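Local coordinates for protein carboxyvinyl-carboxyphosphonate phosphorylmutase (Bacillus anthracis, PDB 4IQD) that belongs to the phosphoenolpyruvate phosphomutase family of TIM-barrel enzymes and carries pyruvic acid in a pocket of its barrel, at residues Gly101-Val111 / Lys149-Leu160. Numbering follows the deposited sequence.
Sequences GGVLNVARTAV and KIKAIKEVAPSL
Lys149 NZ is gripped by two backbone carbonyls of the loop ahead of helix 103-115: it lies 2.8 Å from Gly101 O, almost straight out from that carbonyl (C=O...N 178°), and also hydrogen-bonds to Thr98 O. The lysine gets there because CG stands beside its own backbone N (chi1 -74°) and the chain runs extended from CG onward. On the way its methylenes pass Val106 at about a right angle, and CD and CE each lie about 3.6 Å from Val106 CG2. The other branch of that valine, CG1, is anti to the backbone N and faces Ile153, meeting Ile153 CG1 at 3.6 Å. Val106 is thus wedged between the lysine's aliphatic chain and the isoleucine. Ile153 in turn rests on Ile162 of strand 161-166, which ties the pair to the barrel wall.

Small residues let the two helices, their axes 8.7 Å apart and crossing at -40°, draw close. Beside the lysine and valine, Ala152 CB lies over Val103 O at 4.0 Å; further along, Ala110 CB meets Ala157 CB just past the end of helix 143-156. At the more open flank Val156 spans two residues, with CG2 on Ala107 and CG1 on Val111 CG2 (3.5 Å). Helices 103-115 and 143-156 are successive outer helices of the alpha/beta barrel, following strands 92-95 and 120-124. Across them the chemistry is divided: a strip of aliphatic side chains supplies the packing, while one lysine amine, probably protonated, pins the loop leading into helix 103-115 through its main-chain oxygens.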
ATOM      1  N   GLY A 101     -10.576  14.291  16.771  1.00 25.67           N
ATOM      2  CA  GLY A 101     -10.760  15.551  17.459  1.00 26.75           C
ATOM      3  C   GLY A 101     -12.129  15.664  18.094  1.00 30.57           C
ATOM      4  O   GLY A 101     -12.703  14.671  18.538  1.00 32.56           O
ATOM      5  N   GLY A 102     -12.653  16.883  18.132  1.00 28.56           N
ATOM      6  CA  GLY A 102     -13.918  17.150  18.784  1.00 29.56           C
ATOM      7  C   GLY A 102     -15.119  17.009  17.875  1.00 30.28           C
ATOM      8  O   GLY A 102     -15.024  16.457  16.779  1.00 32.24           O
ATOM      9  N   VAL A 103     -16.252  17.518  18.348  1.00 31.46           N
ATOM     10  CA  VAL A 103     -17.507  17.459  17.614  1.00 29.17           C
ATOM     11  C   VAL A 103     -17.350  18.055  16.228  1.00 24.85           C
ATOM     12  O   VAL A 103     -17.875  17.525  15.255  1.00 28.29           O
ATOM     13  CB  VAL A 103     -18.640  18.177  18.390  1.00 30.22           C
ATOM     14  CG1 VAL A 103     -19.496  19.031  17.467  1.00 32.81           C
ATOM     15  CG2 VAL A 103     -19.496  17.164  19.133  1.00 30.94           C
ATOM     16  N   LEU A 104     -16.595  19.143  16.141  1.00 25.22           N
ATOM     17  CA  LEU A 104     -16.384  19.810  14.867  1.00 24.24           C
ATOM     18  C   LEU A 104     -15.476  18.996  13.957  1.00 21.17           C
ATOM     19  O   LEU A 104     -15.724  18.898  12.760  1.00 23.67           O
ATOM     20  CB  LEU A 104     -15.822  21.210  15.088  1.00 27.90           C
ATOM     21  CG  LEU A 104     -16.745  22.081  15.936  1.00 32.72           C
ATOM     22  CD1 LEU A 104     -16.116  23.433  16.181  1.00 35.71           C
ATOM     23  CD2 LEU A 104     -18.111  22.224  15.276  1.00 22.79           C
ATOM     24  N   ASN A 105     -14.429  18.412  14.526  1.00 20.88           N
ATOM     25  CA  ASN A 105     -13.556  17.522  13.776  1.00 20.51           C
ATOM     26  C   ASN A 105     -14.305  16.295  13.282  1.00 24.98           C
ATOM     27  O   ASN A 105     -14.124  15.861  12.146  1.00 26.07           O
ATOM     28  CB  ASN A 105     -12.371  17.089  14.632  1.00 22.47           C
ATOM     29  CG  ASN A 105     -11.478  18.246  15.009  1.00 25.41           C
ATOM     30  OD1 ASN A 105     -11.375  18.608  16.177  1.00 26.14           O
ATOM     31  ND2 ASN A 105     -10.826  18.838  14.016  1.00 24.20           N
ATOM     32  N   VAL A 106     -15.146  15.744  14.148  1.00 25.99           N
ATOM     33  CA  VAL A 106     -15.979  14.602  13.795  1.00 23.68           C
ATOM     34  C   VAL A 106     -16.899  14.982  12.648  1.00 23.24           C
ATOM     35  O   VAL A 106     -17.147  14.187  11.742  1.00 25.22           O
ATOM     36  CB  VAL A 106     -16.822  14.142  14.996  1.00 29.36           C
ATOM     37  CG1 VAL A 106     -17.905  13.176  14.558  1.00 32.69           C
ATOM     38  CG2 VAL A 106     -15.936  13.507  16.043  1.00 27.04           C
ATOM     39  N   ALA A 107     -17.383  16.217  12.685  1.00 25.18           N
ATOM     40  CA  ALA A 107     -18.259  16.735  11.643  1.00 27.29           C
ATOM     41  C   ALA A 107     -17.559  16.801  10.287  1.00 26.03           C
ATOM     42  O   ALA A 107     -18.156  16.479   9.263  1.00 25.49           O
ATOM     43  CB  ALA A 107     -18.791  18.106  12.033  1.00 30.02           C
ATOM     44  N   ARG A 108     -16.298  17.225  10.284  1.00 24.56           N
ATOM     45  CA  ARG A 108     -15.533  17.337   9.044  1.00 26.87           C
ATOM     46  C   ARG A 108     -15.105  15.967   8.526  1.00 24.52           C
ATOM     47  O   ARG A 108     -15.105  15.718   7.321  1.00 23.14           O
ATOM     48  CB  ARG A 108     -14.309  18.242   9.231  1.00 27.29           C
ATOM     49  CG  ARG A 108     -13.181  17.967   8.247  1.00 30.57           C
ATOM     50  CD  ARG A 108     -12.664  19.237   7.593  1.00 36.52           C
ATOM     51  NE  ARG A 108     -11.703  18.945   6.531  1.00 41.38           N
ATOM     52  CZ  ARG A 108     -10.417  19.279   6.567  1.00 43.99           C
ATOM     53  NH1 ARG A 108      -9.623  18.967   5.551  1.00 48.18           N
ATOM     54  NH2 ARG A 108      -9.923  19.929   7.612  1.00 41.99           N
ATOM     55  N   THR A 109     -14.737  15.086   9.450  1.00 27.07           N
ATOM     56  CA  THR A 109     -14.390  13.718   9.102  1.00 26.07           C
ATOM     57  C   THR A 109     -15.554  13.060   8.370  1.00 27.21           C
ATOM     58  O   THR A 109     -15.361  12.371   7.372  1.00 27.61           O
ATOM     59  CB  THR A 109     -14.026  12.905  10.357  1.00 24.44           C
ATOM     60  OG1 THR A 109     -12.822  13.431  10.926  1.00 23.65           O
ATOM     61  CG2 THR A 109     -13.811  11.442  10.008  1.00 27.59           C
ATOM     62  N   ALA A 110     -16.766  13.309   8.860  1.00 27.50           N
ATOM     63  CA  ALA A 110     -17.976  12.757   8.262  1.00 27.25           C
ATOM     64  C   ALA A 110     -18.169  13.232   6.828  1.00 28.95           C
ATOM     65  O   ALA A 110     -18.555  12.454   5.960  1.00 33.86           O
ATOM     66  CB  ALA A 110     -19.195  13.105   9.104  1.00 29.23           C
ATOM     67  N   VAL A 111     -17.905  14.509   6.579  1.00 29.17           N
ATOM     68  CA  VAL A 111     -18.056  15.057   5.237  1.00 26.85           C
ATOM     69  C   VAL A 111     -17.031  14.454   4.294  1.00 23.45           C
ATOM     70  O   VAL A 111     -17.356  14.073   3.173  1.00 29.16           O
ATOM     71  CB  VAL A 111     -17.881  16.580   5.221  1.00 31.53           C
ATOM     72  CG1 VAL A 111     -18.124  17.121   3.823  1.00 36.08           C
ATOM     73  CG2 VAL A 111     -18.822  17.229   6.209  1.00 32.32           C
ATOM     74  N   LYS A 149     -20.960  13.122  19.599  1.00 26.86           N
ATOM     75  CA  LYS A 149     -20.228  12.874  18.365  1.00 18.25           C
ATOM     76  C   LYS A 149     -21.088  12.149  17.334  1.00 20.69           C
ATOM     77  O   LYS A 149     -21.041  12.463  16.147  1.00 21.24           O
ATOM     78  CB  LYS A 149     -18.955  12.077  18.639  1.00 20.28           C
ATOM     79  CG  LYS A 149     -17.851  12.889  19.283  1.00 25.30           C
ATOM     80  CD  LYS A 149     -16.536  12.133  19.281  1.00 27.59           C
ATOM     81  CE  LYS A 149     -15.377  13.055  19.615  1.00 30.14           C
ATOM     82  NZ  LYS A 149     -14.059  12.377  19.493  1.00 32.94           N
ATOM     83  N   ILE A 150     -21.869  11.177  17.792  1.00 17.78           N
ATOM     84  CA  ILE A 150     -22.759  10.436  16.912  1.00 17.63           C
ATOM     85  C   ILE A 150     -23.830  11.365  16.354  1.00 22.40           C
ATOM     86  O   ILE A 150     -24.142  11.329  15.164  1.00 23.02           O
ATOM     87  CB  ILE A 150     -23.404   9.249  17.648  1.00 18.71           C
ATOM     88  CG1 ILE A 150     -22.328   8.233  18.042  1.00 20.22           C
ATOM     89  CG2 ILE A 150     -24.462   8.589  16.788  1.00 18.57           C
ATOM     90  CD1 ILE A 150     -22.834   7.083  18.879  1.00 16.97           C
ATOM     91  N   LYS A 151     -24.371  12.212  17.223  1.00 25.34           N
ATOM     92  CA  LYS A 151     -25.362  13.206  16.825  1.00 25.10           C
ATOM     93  C   LYS A 151     -24.787  14.172  15.804  1.00 24.19           C
ATOM     94  O   LYS A 151     -25.491  14.618  14.898  1.00 25.16           O
ATOM     95  CB  LYS A 151     -25.859  13.984  18.045  1.00 30.44           C
ATOM     96  CG  LYS A 151     -26.710  13.168  19.002  1.00 31.35           C
ATOM     97  CD  LYS A 151     -26.790  13.811  20.379  1.00 33.02           C
ATOM     98  CE  LYS A 151     -27.507  15.149  20.350  1.00 34.06           C
ATOM     99  NZ  LYS A 151     -27.671  15.695  21.732  1.00 35.63           N
ATOM    100  N   ALA A 152     -23.507  14.495  15.960  1.00 23.99           N
ATOM    101  CA  ALA A 152     -22.808  15.346  15.004  1.00 24.24           C
ATOM    102  C   ALA A 152     -22.781  14.700  13.623  1.00 25.00           C
ATOM    103  O   ALA A 152     -22.997  15.364  12.608  1.00 23.74           O
ATOM    104  CB  ALA A 152     -21.401  15.631  15.483  1.00 23.70           C
ATOM    105  N   ILE A 153     -22.520  13.400  13.587  1.00 23.82           N
ATOM    106  CA  ILE A 153     -22.513  12.669  12.330  1.00 24.25           C
ATOM    107  C   ILE A 153     -23.900  12.626  11.697  1.00 25.84           C
ATOM    108  O   ILE A 153     -24.056  12.989  10.533  1.00 28.66           O
ATOM    109  CB  ILE A 153     -21.977  11.244  12.509  1.00 17.99           C
ATOM    110  CG1 ILE A 153     -20.545  11.286  13.038  1.00 19.97           C
ATOM    111  CG2 ILE A 153     -22.022  10.494  11.197  1.00 17.96           C
ATOM    112  CD1 ILE A 153     -19.932   9.927  13.251  1.00 21.16           C
ATOM    113  N   LYS A 154     -24.901  12.201  12.466  1.00 25.48           N
ATOM    114  CA  LYS A 154     -26.281  12.147  11.981  1.00 24.02           C
ATOM    115  C   LYS A 154     -26.740  13.494  11.447  1.00 23.84           C
ATOM    116  O   LYS A 154     -27.564  13.569  10.540  1.00 25.26           O
ATOM    117  CB  LYS A 154     -27.245  11.711  13.090  1.00 26.43           C
ATOM    118  CG  LYS A 154     -27.113  10.268  13.542  1.00 27.30           C
ATOM    119  CD  LYS A 154     -27.167   9.294  12.373  1.00 27.01           C
ATOM    120  CE  LYS A 154     -28.468   9.375  11.593  1.00 28.28           C
ATOM    121  NZ  LYS A 154     -28.394   8.542  10.355  1.00 25.65           N
ATOM    122  N   GLU A 155     -26.204  14.559  12.028  1.00 24.20           N
ATOM    123  CA  GLU A 155     -26.569  15.905  11.626  1.00 28.96           C
ATOM    124  C   GLU A 155     -25.982  16.289  10.272  1.00 30.95           C
ATOM    125  O   GLU A 155     -26.699  16.732   9.377  1.00 29.64           O
ATOM    126  CB  GLU A 155     -26.126  16.913  12.683  1.00 32.91           C
ATOM    127  CG  GLU A 155     -26.449  18.341  12.308  1.00 39.30           C
ATOM    128  CD  GLU A 155     -27.905  18.518  11.931  1.00 44.63           C
ATOM    129  OE1 GLU A 155     -28.773  17.999  12.663  1.00 43.88           O
ATOM    130  OE2 GLU A 155     -28.180  19.168  10.898  1.00 46.96           O
ATOM    131  N   VAL A 156     -24.674  16.116  10.127  1.00 31.30           N
ATOM    132  CA  VAL A 156     -23.979  16.587   8.935  1.00 30.33           C
ATOM    133  C   VAL A 156     -24.028  15.568   7.800  1.00 26.14           C
ATOM    134  O   VAL A 156     -24.057  15.937   6.627  1.00 25.01           O
ATOM    135  CB  VAL A 156     -22.514  16.957   9.248  1.00 32.77           C
ATOM    136  CG1 VAL A 156     -21.839  17.536   8.025  1.00 36.22           C
ATOM    137  CG2 VAL A 156     -22.459  17.957  10.384  1.00 35.77           C
ATOM    138  N   ALA A 157     -24.056  14.288   8.151  1.00 22.18           N
ATOM    139  CA  ALA A 157     -24.004  13.224   7.153  1.00 19.67           C
ATOM    140  C   ALA A 157     -25.030  12.128   7.414  1.00 24.55           C
ATOM    141  O   ALA A 157     -24.671  11.037   7.857  1.00 27.90           O
ATOM    142  CB  ALA A 157     -22.607  12.630   7.107  1.00 19.18           C
ATOM    143  N   PRO A 158     -26.311  12.403   7.125  1.00 24.62           N
ATOM    144  CA  PRO A 158     -27.372  11.431   7.412  1.00 25.10           C
ATOM    145  C   PRO A 158     -27.313  10.221   6.488  1.00 27.20           C
ATOM    146  O   PRO A 158     -27.992   9.229   6.737  1.00 28.96           O
ATOM    147  CB  PRO A 158     -28.659  12.225   7.153  1.00 28.87           C
ATOM    148  CG  PRO A 158     -28.240  13.666   7.115  1.00 29.95           C
ATOM    149  CD  PRO A 158     -26.851  13.652   6.569  1.00 27.27           C
ATOM    150  N   SER A 159     -26.507  10.305   5.435  1.00 28.04           N
ATOM    151  CA  SER A 159     -26.392   9.220   4.468  1.00 27.73           C
ATOM    152  C   SER A 159     -25.306   8.233   4.876  1.00 26.64           C
ATOM    153  O   SER A 159     -25.001   7.296   4.147  1.00 26.79           O
ATOM    154  CB  SER A 159     -26.095   9.781   3.077  1.00 29.77           C
ATOM    155  OG  SER A 159     -24.986  10.663   3.111  1.00 31.53           O
ATOM    156  N   LEU A 160     -24.733   8.450   6.053  1.00 27.20           N
ATOM    157  CA  LEU A 160     -23.618   7.642   6.529  1.00 30.15           C
ATOM    158  C   LEU A 160     -24.064   6.619   7.570  1.00 28.57           C
ATOM    159  O   LEU A 160     -24.600   6.979   8.617  1.00 29.24           O
ATOM    160  CB  LEU A 160     -22.538   8.548   7.118  1.00 30.15           C
ATOM    161  CG  LEU A 160     -21.082   8.176   6.854  1.00 26.27           C
ATOM    162  CD1 LEU A 160     -20.827   7.998   5.361  1.00 27.30           C
ATOM    163  CD2 LEU A 160     -20.171   9.246   7.422  1.00 22.36           C
TER